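Local coordinates for stringent starvation protein B (Caulobacter vibrioides, PDB 2QAS) that probably acts as an adaptor that delivers ssrA-tagged proteins to the ClpX unfoldase for degradation, at residues G26-A31 and A108-F113; L94-G97 and R102-V105; G39-P44 and H78-L83. All coordinates share one frame; numbering follows the deposited sequence.

Contact 1 (G26-A31 and A108-F113); sequences GVVKAA and AALTRF
The flat group here is the phenyl ring of F113, which meets V28 and A31, one turn apart on the helix, at an oblique tilt. V28 CG2 lies 3.8 Å from F113 CD1 and stays close to the root of the ring, while farther out the methyl CB of A31 is 3.9 Å from F113 CZ. With CG anti to the backbone N (chi1 -176°), F113 stretches out from its strand along the flank of V28; the two side chains run alongside one another, each pointing back toward the other's backbone. L110 is the other strand residue that reaches the helix. Its CD2 branch and the isopropyl group of V28 come together tip to tip, though the modelled spacing is too short for carbons and its exact value is doubtful. L110 and F113 are three residues apart yet both point at the helix; the intervening classic beta bulge, where T111 and R112 both face T50, takes up the extra residue. No hydrogen bond joins the two segments; the contact is apolar, and all four touching residues are buried. It is helix-on-sheet packing: the axes of the short segments pass 10.0 Å apart at 65°. Helix 16-35 lies over the four-stranded antiparallel sheet, where F113 also touches L47 and I49 on strand 47-52 and F120 and L122 on strand 120-123. The same helix also meets the second subunit, with V27 on A23 and A31 on M14 of that neighbouring chain.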
ATOM      1  N   GLY A  26       0.608  -0.962   5.113  1.00 59.60           N
ATOM      2  CA  GLY A  26      -0.498  -0.055   5.353  1.00 57.00           C
ATOM      3  C   GLY A  26      -1.836  -0.742   5.545  1.00 56.05           C
ATOM      4  O   GLY A  26      -2.764  -0.144   6.094  1.00 53.90           O
ATOM      5  N   VAL A  27      -1.955  -1.985   5.085  1.00 56.04           N
ATOM      6  CA  VAL A  27      -3.206  -2.728   5.254  1.00 55.96           C
ATOM      7  C   VAL A  27      -3.329  -3.114   6.729  1.00 54.92           C
ATOM      8  O   VAL A  27      -4.425  -3.145   7.293  1.00 52.98           O
ATOM      9  CB  VAL A  27      -3.238  -4.014   4.392  1.00 56.50           C
ATOM     10  CG1 VAL A  27      -4.473  -4.841   4.731  1.00 58.10           C
ATOM     11  CG2 VAL A  27      -3.259  -3.654   2.920  1.00 55.56           C
ATOM     12  N   VAL A  28      -2.192  -3.405   7.350  1.00 54.80           N
ATOM     13  CA  VAL A  28      -2.179  -3.765   8.760  1.00 54.65           C
ATOM     14  C   VAL A  28      -2.664  -2.563   9.554  1.00 54.92           C
ATOM     15  O   VAL A  28      -3.526  -2.678  10.421  1.00 54.71           O
ATOM     16  CB  VAL A  28      -0.763  -4.145   9.216  1.00 54.93           C
ATOM     17  CG1 VAL A  28      -0.755  -4.433  10.704  1.00 52.51           C
ATOM     18  CG2 VAL A  28      -0.278  -5.368   8.420  1.00 55.81           C
ATOM     19  N   LYS A  29      -2.113  -1.400   9.242  1.00 56.10           N
ATOM     20  CA  LYS A  29      -2.503  -0.176   9.921  1.00 56.33           C
ATOM     21  C   LYS A  29      -3.982   0.125   9.747  1.00 55.00           C
ATOM     22  O   LYS A  29      -4.658   0.551  10.685  1.00 56.47           O
ATOM     23  CB  LYS A  29      -1.687   0.981   9.381  1.00 58.56           C
ATOM     24  CG  LYS A  29      -2.194   2.336   9.773  1.00 59.78           C
ATOM     25  CD  LYS A  29      -1.214   3.358   9.264  1.00 64.03           C
ATOM     26  CE  LYS A  29      -1.713   4.765   9.455  1.00 66.25           C
ATOM     27  NZ  LYS A  29      -0.797   5.685   8.731  1.00 69.20           N
ATOM     28  N   ALA A  30      -4.495  -0.091   8.546  1.00 52.80           N
ATOM     29  CA  ALA A  30      -5.905   0.177   8.305  1.00 53.62           C
ATOM     30  C   ALA A  30      -6.785  -0.837   9.035  1.00 53.92           C
ATOM     31  O   ALA A  30      -7.864  -0.492   9.512  1.00 55.65           O
ATOM     32  CB  ALA A  30      -6.196   0.163   6.820  1.00 50.99           C
ATOM     33  N   ALA A  31      -6.324  -2.084   9.126  1.00 53.01           N
ATOM     34  CA  ALA A  31      -7.061  -3.135   9.824  1.00 51.06           C
ATOM     35  C   ALA A  31      -7.077  -2.843  11.332  1.00 52.08           C
ATOM     36  O   ALA A  31      -8.090  -3.058  12.009  1.00 51.03           O
ATOM     37  CB  ALA A  31      -6.416  -4.490   9.559  1.00 50.49           C
ATOM     38  N   ALA A 108       6.864  -0.963  10.802  1.00 59.88           N
ATOM     39  CA  ALA A 108       8.104  -1.380  10.165  1.00 59.79           C
ATOM     40  C   ALA A 108       8.616  -2.693  10.763  1.00 60.04           C
ATOM     41  O   ALA A 108       9.294  -3.475  10.090  1.00 60.34           O
ATOM     42  CB  ALA A 108       9.156  -0.297  10.327  1.00 57.01           C
ATOM     43  N   ALA A 109       8.289  -2.944  12.027  1.00 58.67           N
ATOM     44  CA  ALA A 109       8.747  -4.161  12.683  1.00 56.14           C
ATOM     45  C   ALA A 109       7.959  -5.397  12.249  1.00 55.30           C
ATOM     46  O   ALA A 109       8.420  -6.517  12.425  1.00 53.68           O
ATOM     47  CB  ALA A 109       8.675  -3.990  14.182  1.00 55.38           C
ATOM     48  N   LEU A 110       6.783  -5.189  11.667  1.00 56.25           N
ATOM     49  CA  LEU A 110       5.940  -6.296  11.229  1.00 57.88           C
ATOM     50  C   LEU A 110       6.586  -7.235  10.231  1.00 58.47           C
ATOM     51  O   LEU A 110       7.334  -6.807   9.353  1.00 57.73           O
ATOM     52  CB  LEU A 110       4.648  -5.763  10.622  1.00 59.66           C
ATOM     53  CG  LEU A 110       3.474  -5.607  11.580  1.00 62.84           C
ATOM     54  CD1 LEU A 110       3.895  -4.858  12.831  1.00 64.97           C
ATOM     55  CD2 LEU A 110       2.372  -4.874  10.850  1.00 65.02           C
ATOM     56  N   THR A 111       6.283  -8.524  10.364  1.00 57.97           N
ATOM     57  CA  THR A 111       6.815  -9.515   9.447  1.00 58.08           C
ATOM     58  C   THR A 111       5.699 -10.431   8.956  1.00 59.10           C
ATOM     59  O   THR A 111       5.852 -11.131   7.959  1.00 58.68           O
ATOM     60  CB  THR A 111       7.930 -10.370  10.093  1.00 58.27           C
ATOM     61  OG1 THR A 111       7.365 -11.250  11.065  1.00 61.86           O
ATOM     62  CG2 THR A 111       8.958  -9.483  10.772  1.00 60.13           C
ATOM     63  N   ARG A 112       4.563 -10.428   9.640  1.00 60.28           N
ATOM     64  CA  ARG A 112       3.472 -11.278   9.197  1.00 61.20           C
ATOM     65  C   ARG A 112       2.120 -10.792   9.698  1.00 60.61           C
ATOM     66  O   ARG A 112       2.019 -10.232  10.788  1.00 62.93           O
ATOM     67  CB  ARG A 112       3.708 -12.719   9.654  1.00 64.01           C
ATOM     68  CG  ARG A 112       2.880 -13.730   8.886  1.00 68.65           C
ATOM     69  CD  ARG A 112       2.439 -14.887   9.762  1.00 73.33           C
ATOM     70  NE  ARG A 112       1.594 -15.824   9.025  1.00 79.32           N
ATOM     71  CZ  ARG A 112       0.793 -16.721   9.596  1.00 81.95           C
ATOM     72  NH1 ARG A 112       0.724 -16.804  10.923  1.00 81.61           N
ATOM     73  NH2 ARG A 112       0.056 -17.535   8.842  1.00 82.03           N
ATOM     74  N   PHE A 113       1.090 -11.002   8.886  1.00 59.29           N
ATOM     75  CA  PHE A 113      -0.271 -10.600   9.212  1.00 58.86           C
ATOM     76  C   PHE A 113      -1.199 -11.723   8.785  1.00 57.19           C
ATOM     77  O   PHE A 113      -1.070 -12.232   7.675  1.00 56.57           O
ATOM     78  CB  PHE A 113      -0.658  -9.333   8.457  1.00 60.50           C
ATOM     79  CG  PHE A 113      -2.015  -8.812   8.820  1.00 63.15           C
ATOM     80  CD1 PHE A 113      -2.217  -8.151  10.034  1.00 62.45           C
ATOM     81  CD2 PHE A 113      -3.102  -9.009   7.969  1.00 64.00           C
ATOM     82  CE1 PHE A 113      -3.486  -7.696  10.398  1.00 63.76           C
ATOM     83  CE2 PHE A 113      -4.379  -8.560   8.319  1.00 63.75           C
ATOM     84  CZ  PHE A 113      -4.571  -7.901   9.539  1.00 65.31           C
TER

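Contact 2 (L94-G97 and R102-V105); sequences LKFG and RLSV
L103 points across the hairpin at L94 and F96, two residues that share one face of the neighbouring strand, and all three meet at a single methyl, L103 CD1. The CB of L103 already heads toward the other strand, and CD1 anti to CA (chi2 178°) carries that methyl to the far end of the side chain. L94 starts out at an angle to this line, and it is the far part of its chain that turns in, bringing L94 CD1 to 4.2 Å from L103 CD1. F96 approaches from the hairpin's closed end. Its ring leans back along its own strand, with CE1 3.9 Å from L94 CB, and pushes its outermost carbon CZ to 4.4 Å from L103 CD1; the methyl sits obliquely to the ring. The meeting is diagonal: L94 shares backbone hydrogen bonds with K101, whereas L103 shares them with V92, and no hydrogen bond links the two segments themselves. This is a small apolar cluster on one face of the antiparallel hairpin formed by strands 89-96 and 99-106. R102 points to the other face, where its NE is hydrogen-bonded to T93 OG1. At the end of strand 89-96 the backbone of K95 bonds to a bound peptide. The clustered face rests on strand 71-76, L94 against I74 and L76, and both F96 and L103 against M72, so the three-stranded sheet packs on strand 71-76 of the four-stranded one.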
ATOM      1  N   LEU A  94      -2.126  -6.235  26.506  1.00 43.59           N
ATOM      2  CA  LEU A  94      -2.460  -7.646  26.406  1.00 41.24           C
ATOM      3  C   LEU A  94      -2.126  -8.309  27.756  1.00 43.07           C
ATOM      4  O   LEU A  94      -1.516  -7.686  28.632  1.00 41.98           O
ATOM      5  CB  LEU A  94      -1.630  -8.286  25.297  1.00 39.96           C
ATOM      6  CG  LEU A  94      -1.705  -7.722  23.877  1.00 41.81           C
ATOM      7  CD1 LEU A  94      -0.706  -8.452  22.994  1.00 36.90           C
ATOM      8  CD2 LEU A  94      -3.127  -7.865  23.321  1.00 40.55           C
ATOM      9  N   LYS A  95      -2.500  -9.574  27.921  1.00 42.86           N
ATOM     10  CA  LYS A  95      -2.228 -10.293  29.163  1.00 43.48           C
ATOM     11  C   LYS A  95      -1.286 -11.455  28.959  1.00 44.78           C
ATOM     12  O   LYS A  95      -1.424 -12.218  28.007  1.00 46.03           O
ATOM     13  CB  LYS A  95      -3.519 -10.832  29.763  1.00 44.83           C
ATOM     14  CG  LYS A  95      -4.261  -9.835  30.577  1.00 46.69           C
ATOM     15  CD  LYS A  95      -5.509 -10.445  31.169  1.00 46.81           C
ATOM     16  CE  LYS A  95      -6.224  -9.406  32.011  1.00 46.92           C
ATOM     17  NZ  LYS A  95      -7.630  -9.805  32.182  1.00 55.98           N
ATOM     18  N   PHE A  96      -0.328 -11.589  29.860  1.00 46.21           N
ATOM     19  CA  PHE A  96       0.636 -12.680  29.800  1.00 48.72           C
ATOM     20  C   PHE A  96       0.601 -13.335  31.174  1.00 49.79           C
ATOM     21  O   PHE A  96       0.980 -12.716  32.177  1.00 48.69           O
ATOM     22  CB  PHE A  96       2.028 -12.141  29.477  1.00 47.34           C
ATOM     23  CG  PHE A  96       2.080 -11.362  28.198  1.00 49.57           C
ATOM     24  CD1 PHE A  96       1.680 -10.037  28.163  1.00 50.88           C
ATOM     25  CD2 PHE A  96       2.490 -11.968  27.012  1.00 51.62           C
ATOM     26  CE1 PHE A  96       1.688  -9.317  26.962  1.00 53.53           C
ATOM     27  CE2 PHE A  96       2.501 -11.260  25.806  1.00 50.83           C
ATOM     28  CZ  PHE A  96       2.099  -9.933  25.781  1.00 51.34           C
ATOM     29  N   GLY A  97       0.122 -14.578  31.218  1.00 49.45           N
ATOM     30  CA  GLY A  97       0.003 -15.266  32.487  1.00 50.55           C
ATOM     31  C   GLY A  97      -0.919 -14.461  33.390  1.00 51.88           C
ATOM     32  O   GLY A  97      -0.622 -14.262  34.575  1.00 51.96           O
ATOM     33  N   ARG A 102       1.735  -3.553  28.472  1.00 51.99           N
ATOM     34  CA  ARG A 102       1.667  -2.673  27.308  1.00 53.92           C
ATOM     35  C   ARG A 102       2.762  -2.926  26.282  1.00 55.80           C
ATOM     36  O   ARG A 102       3.889  -3.270  26.629  1.00 56.95           O
ATOM     37  CB  ARG A 102       1.741  -1.215  27.749  1.00 55.39           C
ATOM     38  CG  ARG A 102       0.393  -0.523  27.830  1.00 56.76           C
ATOM     39  CD  ARG A 102       0.173   0.412  26.649  1.00 53.70           C
ATOM     40  NE  ARG A 102      -1.194   0.284  26.165  1.00 57.28           N
ATOM     41  CZ  ARG A 102      -1.745   1.053  25.237  1.00 57.45           C
ATOM     42  NH1 ARG A 102      -1.052   2.036  24.682  1.00 58.82           N
ATOM     43  NH2 ARG A 102      -2.983   0.811  24.844  1.00 58.25           N
ATOM     44  N   LEU A 103       2.423  -2.729  25.014  1.00 56.88           N
ATOM     45  CA  LEU A 103       3.360  -2.929  23.920  1.00 55.31           C
ATOM     46  C   LEU A 103       3.197  -1.864  22.863  1.00 56.69           C
ATOM     47  O   LEU A 103       2.084  -1.406  22.585  1.00 54.06           O
ATOM     48  CB  LEU A 103       3.121  -4.270  23.239  1.00 56.02           C
ATOM     49  CG  LEU A 103       3.553  -5.557  23.918  1.00 59.37           C
ATOM     50  CD1 LEU A 103       3.132  -6.714  23.027  1.00 59.88           C
ATOM     51  CD2 LEU A 103       5.063  -5.561  24.130  1.00 60.33           C
ATOM     52  N   SER A 104       4.319  -1.489  22.263  1.00 57.74           N
ATOM     53  CA  SER A 104       4.335  -0.523  21.182  1.00 59.47           C
ATOM     54  C   SER A 104       5.087  -1.186  20.053  1.00 59.01           C
ATOM     55  O   SER A 104       6.216  -1.637  20.236  1.00 58.56           O
ATOM     56  CB  SER A 104       5.033   0.764  21.600  1.00 60.22           C
ATOM     57  OG  SER A 104       4.091   1.632  22.193  1.00 66.14           O
ATOM     58  N   VAL A 105       4.454  -1.258  18.891  1.00 59.31           N
ATOM     59  CA  VAL A 105       5.083  -1.897  17.746  1.00 60.50           C
ATOM     60  C   VAL A 105       5.000  -1.035  16.497  1.00 60.42           C
ATOM     61  O   VAL A 105       3.921  -0.574  16.121  1.00 59.39           O
ATOM     62  CB  VAL A 105       4.421  -3.262  17.460  1.00 60.36           C
ATOM     63  CG1 VAL A 105       5.092  -3.931  16.271  1.00 58.68           C
ATOM     64  CG2 VAL A 105       4.503  -4.139  18.701  1.00 59.08           C
TER

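Contact 3 (G39-P44 and H78-L83); sequences GGLPEP and HQYWDL
G40 meets the hydroxyl end of Y80 with bare backbone, its CA 4.1 Å from Y80 OH. The positive phi of G40 (75°) is one that glycine adopts readily. L41 comes next. Its backbone N is also 4.1 Å from Y80 OH, too far for a hydrogen bond, and its side chain approaches the same oxygen with CG at 4.4 Å. The tyrosine gets there because its CG stands between the backbone N and the carbonyl carbon (chi1 70°), and the ring then carries the hydroxyl across to the loop. What meets is thus the loop that follows helix 16-35 and the residues leading into strand 81-85, an outermost strand, within this chain, of the three-stranded antiparallel sheet. The phenol oxygen has a weak hydrogen bond to A35 O near the helix end; L41 packs on A35 and on M14, and P42 on L13, both methionine and leucine belonging to the second subunit. After the cis peptide bond before P44, the carbonyl oxygen of P44 accepts hydrogen bonds from S117 OG and H46 ND1. On the other segment, the backbone N of H78 and NE2 of Q79 hydrogen-bond to the bound peptide.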
ATOM      1  N   GLY A  39     -16.256  -0.982  19.666  1.00 86.63           N
ATOM      2  CA  GLY A  39     -17.023  -2.164  19.308  1.00 84.78           C
ATOM      3  C   GLY A  39     -16.088  -3.238  18.780  1.00 84.08           C
ATOM      4  O   GLY A  39     -16.453  -4.413  18.698  1.00 84.06           O
ATOM      5  N   GLY A  40     -14.873  -2.829  18.419  1.00 81.74           N
ATOM      6  CA  GLY A  40     -13.883  -3.762  17.915  1.00 79.32           C
ATOM      7  C   GLY A  40     -14.106  -4.238  16.494  1.00 78.53           C
ATOM      8  O   GLY A  40     -14.832  -3.621  15.717  1.00 78.61           O
ATOM      9  N   LEU A  41     -13.465  -5.350  16.155  1.00 77.87           N
ATOM     10  CA  LEU A  41     -13.575  -5.940  14.829  1.00 77.43           C
ATOM     11  C   LEU A  41     -14.932  -6.587  14.628  1.00 77.76           C
ATOM     12  O   LEU A  41     -15.586  -6.989  15.588  1.00 78.22           O
ATOM     13  CB  LEU A  41     -12.509  -7.023  14.646  1.00 77.02           C
ATOM     14  CG  LEU A  41     -11.031  -6.648  14.603  1.00 76.80           C
ATOM     15  CD1 LEU A  41     -10.197  -7.877  14.924  1.00 76.34           C
ATOM     16  CD2 LEU A  41     -10.679  -6.083  13.238  1.00 75.70           C
ATOM     17  N   PRO A  42     -15.384  -6.689  13.367  1.00 77.65           N
ATOM     18  CA  PRO A  42     -16.678  -7.319  13.099  1.00 76.85           C
ATOM     19  C   PRO A  42     -16.442  -8.828  13.140  1.00 76.39           C
ATOM     20  O   PRO A  42     -15.753  -9.375  12.276  1.00 75.05           O
ATOM     21  CB  PRO A  42     -17.018  -6.821  11.699  1.00 76.36           C
ATOM     22  CG  PRO A  42     -15.668  -6.716  11.054  1.00 76.89           C
ATOM     23  CD  PRO A  42     -14.834  -6.074  12.146  1.00 76.21           C
ATOM     24  N   GLU A  43     -16.985  -9.496  14.153  1.00 76.63           N
ATOM     25  CA  GLU A  43     -16.795 -10.939  14.281  1.00 77.31           C
ATOM     26  C   GLU A  43     -17.207 -11.675  13.009  1.00 73.52           C
ATOM     27  O   GLU A  43     -18.081 -11.218  12.272  1.00 74.42           O
ATOM     28  CB  GLU A  43     -17.576 -11.481  15.482  1.00 81.48           C
ATOM     29  CG  GLU A  43     -18.976 -10.903  15.649  1.00 89.28           C
ATOM     30  CD  GLU A  43     -18.968  -9.532  16.310  1.00 93.54           C
ATOM     31  OE1 GLU A  43     -18.292  -9.394  17.357  1.00 95.59           O
ATOM     32  OE2 GLU A  43     -19.638  -8.599  15.797  1.00 95.27           O
ATOM     33  N   PRO A  44     -16.589 -12.835  12.740  1.00 69.93           N
ATOM     34  CA  PRO A  44     -15.546 -13.515  13.521  1.00 67.16           C
ATOM     35  C   PRO A  44     -14.105 -13.071  13.259  1.00 64.31           C
ATOM     36  O   PRO A  44     -13.167 -13.794  13.586  1.00 64.36           O
ATOM     37  CB  PRO A  44     -15.748 -14.973  13.135  1.00 67.23           C
ATOM     38  CG  PRO A  44     -16.042 -14.848  11.666  1.00 66.43           C
ATOM     39  CD  PRO A  44     -17.040 -13.694  11.628  1.00 68.36           C
ATOM     40  N   HIS A  78      -9.923 -12.002  21.717  1.00 54.90           N
ATOM     41  CA  HIS A  78     -10.669 -11.976  22.970  1.00 54.22           C
ATOM     42  C   HIS A  78     -10.032 -11.168  24.078  1.00 54.29           C
ATOM     43  O   HIS A  78     -10.726 -10.757  25.004  1.00 55.14           O
ATOM     44  CB  HIS A  78     -10.866 -13.400  23.500  1.00 55.61           C
ATOM     45  CG  HIS A  78     -11.535 -14.318  22.530  1.00 58.55           C
ATOM     46  ND1 HIS A  78     -10.940 -15.473  22.069  1.00 59.99           N
ATOM     47  CD2 HIS A  78     -12.736 -14.237  21.911  1.00 58.82           C
ATOM     48  CE1 HIS A  78     -11.744 -16.064  21.203  1.00 61.48           C
ATOM     49  NE2 HIS A  78     -12.841 -15.334  21.089  1.00 61.92           N
ATOM     50  N   GLN A  79      -8.722 -10.944  24.008  1.00 52.81           N
ATOM     51  CA  GLN A  79      -8.063 -10.234  25.099  1.00 50.64           C
ATOM     52  C   GLN A  79      -7.064  -9.148  24.747  1.00 48.35           C
ATOM     53  O   GLN A  79      -5.855  -9.385  24.680  1.00 47.30           O
ATOM     54  CB  GLN A  79      -7.403 -11.261  26.030  1.00 53.56           C
ATOM     55  CG  GLN A  79      -8.417 -12.188  26.715  1.00 56.02           C
ATOM     56  CD  GLN A  79      -7.771 -13.144  27.703  1.00 58.66           C
ATOM     57  OE1 GLN A  79      -7.031 -12.723  28.586  1.00 60.39           O
ATOM     58  NE2 GLN A  79      -8.053 -14.436  27.562  1.00 61.10           N
ATOM     59  N   TYR A  80      -7.591  -7.956  24.504  1.00 47.25           N
ATOM     60  CA  TYR A  80      -6.774  -6.792  24.200  1.00 46.30           C
ATOM     61  C   TYR A  80      -7.560  -5.545  24.570  1.00 45.57           C
ATOM     62  O   TYR A  80      -8.777  -5.469  24.392  1.00 44.85           O
ATOM     63  CB  TYR A  80      -6.359  -6.747  22.737  1.00 45.74           C
ATOM     64  CG  TYR A  80      -7.461  -6.447  21.753  1.00 47.61           C
ATOM     65  CD1 TYR A  80      -8.248  -7.463  21.229  1.00 47.21           C
ATOM     66  CD2 TYR A  80      -7.659  -5.149  21.281  1.00 46.98           C
ATOM     67  CE1 TYR A  80      -9.200  -7.204  20.243  1.00 48.11           C
ATOM     68  CE2 TYR A  80      -8.602  -4.878  20.302  1.00 48.93           C
ATOM     69  CZ  TYR A  80      -9.369  -5.909  19.782  1.00 50.22           C
ATOM     70  OH  TYR A  80     -10.293  -5.641  18.789  1.00 52.61           O
ATOM     71  N   TRP A  81      -6.848  -4.562  25.091  1.00 44.88           N
ATOM     72  CA  TRP A  81      -7.475  -3.348  25.551  1.00 42.82           C
ATOM     73  C   TRP A  81      -6.717  -2.152  25.057  1.00 44.08           C
ATOM     74  O   TRP A  81      -5.523  -2.241  24.751  1.00 43.48           O
ATOM     75  CB  TRP A  81      -7.474  -3.343  27.081  1.00 43.39           C
ATOM     76  CG  TRP A  81      -8.277  -4.447  27.673  1.00 42.83           C
ATOM     77  CD1 TRP A  81      -9.596  -4.398  28.014  1.00 42.67           C
ATOM     78  CD2 TRP A  81      -7.850  -5.803  27.894  1.00 42.24           C
ATOM     79  NE1 TRP A  81     -10.024  -5.642  28.427  1.00 47.15           N
ATOM     80  CE2 TRP A  81      -8.976  -6.523  28.363  1.00 42.51           C
ATOM     81  CE3 TRP A  81      -6.631  -6.477  27.739  1.00 41.19           C
ATOM     82  CZ2 TRP A  81      -8.922  -7.886  28.678  1.00 42.61           C
ATOM     83  CZ3 TRP A  81      -6.572  -7.840  28.055  1.00 43.85           C
ATOM     84  CH2 TRP A  81      -7.713  -8.528  28.519  1.00 44.42           C
ATOM     85  N   ASP A  82      -7.431  -1.032  24.980  1.00 44.38           N
ATOM     86  CA  ASP A  82      -6.859   0.238  24.578  1.00 44.26           C
ATOM     87  C   ASP A  82      -5.932   0.182  23.366  1.00 44.89           C
ATOM     88  O   ASP A  82      -4.801   0.666  23.409  1.00 41.82           O
ATOM     89  CB  ASP A  82      -6.139   0.826  25.785  1.00 48.46           C
ATOM     90  CG  ASP A  82      -7.044   0.885  27.022  1.00 57.59           C
ATOM     91  OD1 ASP A  82      -8.108   1.563  26.963  1.00 59.36           O
ATOM     92  OD2 ASP A  82      -6.703   0.251  28.052  1.00 60.72           O
ATOM     93  N   LEU A  83      -6.413  -0.418  22.282  1.00 44.89           N
ATOM     94  CA  LEU A  83      -5.636  -0.489  21.058  1.00 45.27           C
ATOM     95  C   LEU A  83      -5.549   0.943  20.523  1.00 47.65           C
ATOM     96  O   LEU A  83      -6.578   1.576  20.264  1.00 49.10           O
ATOM     97  CB  LEU A  83      -6.345  -1.384  20.045  1.00 43.49           C
ATOM     98  CG  LEU A  83      -5.743  -1.437  18.645  1.00 41.98           C
ATOM     99  CD1 LEU A  83      -4.299  -1.870  18.717  1.00 43.55           C
ATOM    100  CD2 LEU A  83      -6.549  -2.383  17.804  1.00 43.52           C
TER

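From the N terminus, helix 16-35 supplies the first half of contact 1, whose loop closes only at strand 110-115, near the end of the fold. Contacts 3 and 2 both nest inside that loop, in series. Contact 3 opens just past the helix and closes at H78-L83; contact 2 then opens on the next strand and closes quickly, across a hairpin. Contact 1 ties the helix to the four-stranded sheet, contact 3 ties the loop after it to the three-stranded sheet, and contact 2 lies within that second sheet. They also touch directly: L41 CD2 packs by A31, L94 CD2 lies 3.5 Å from Y80 CB, and V105 meets L110.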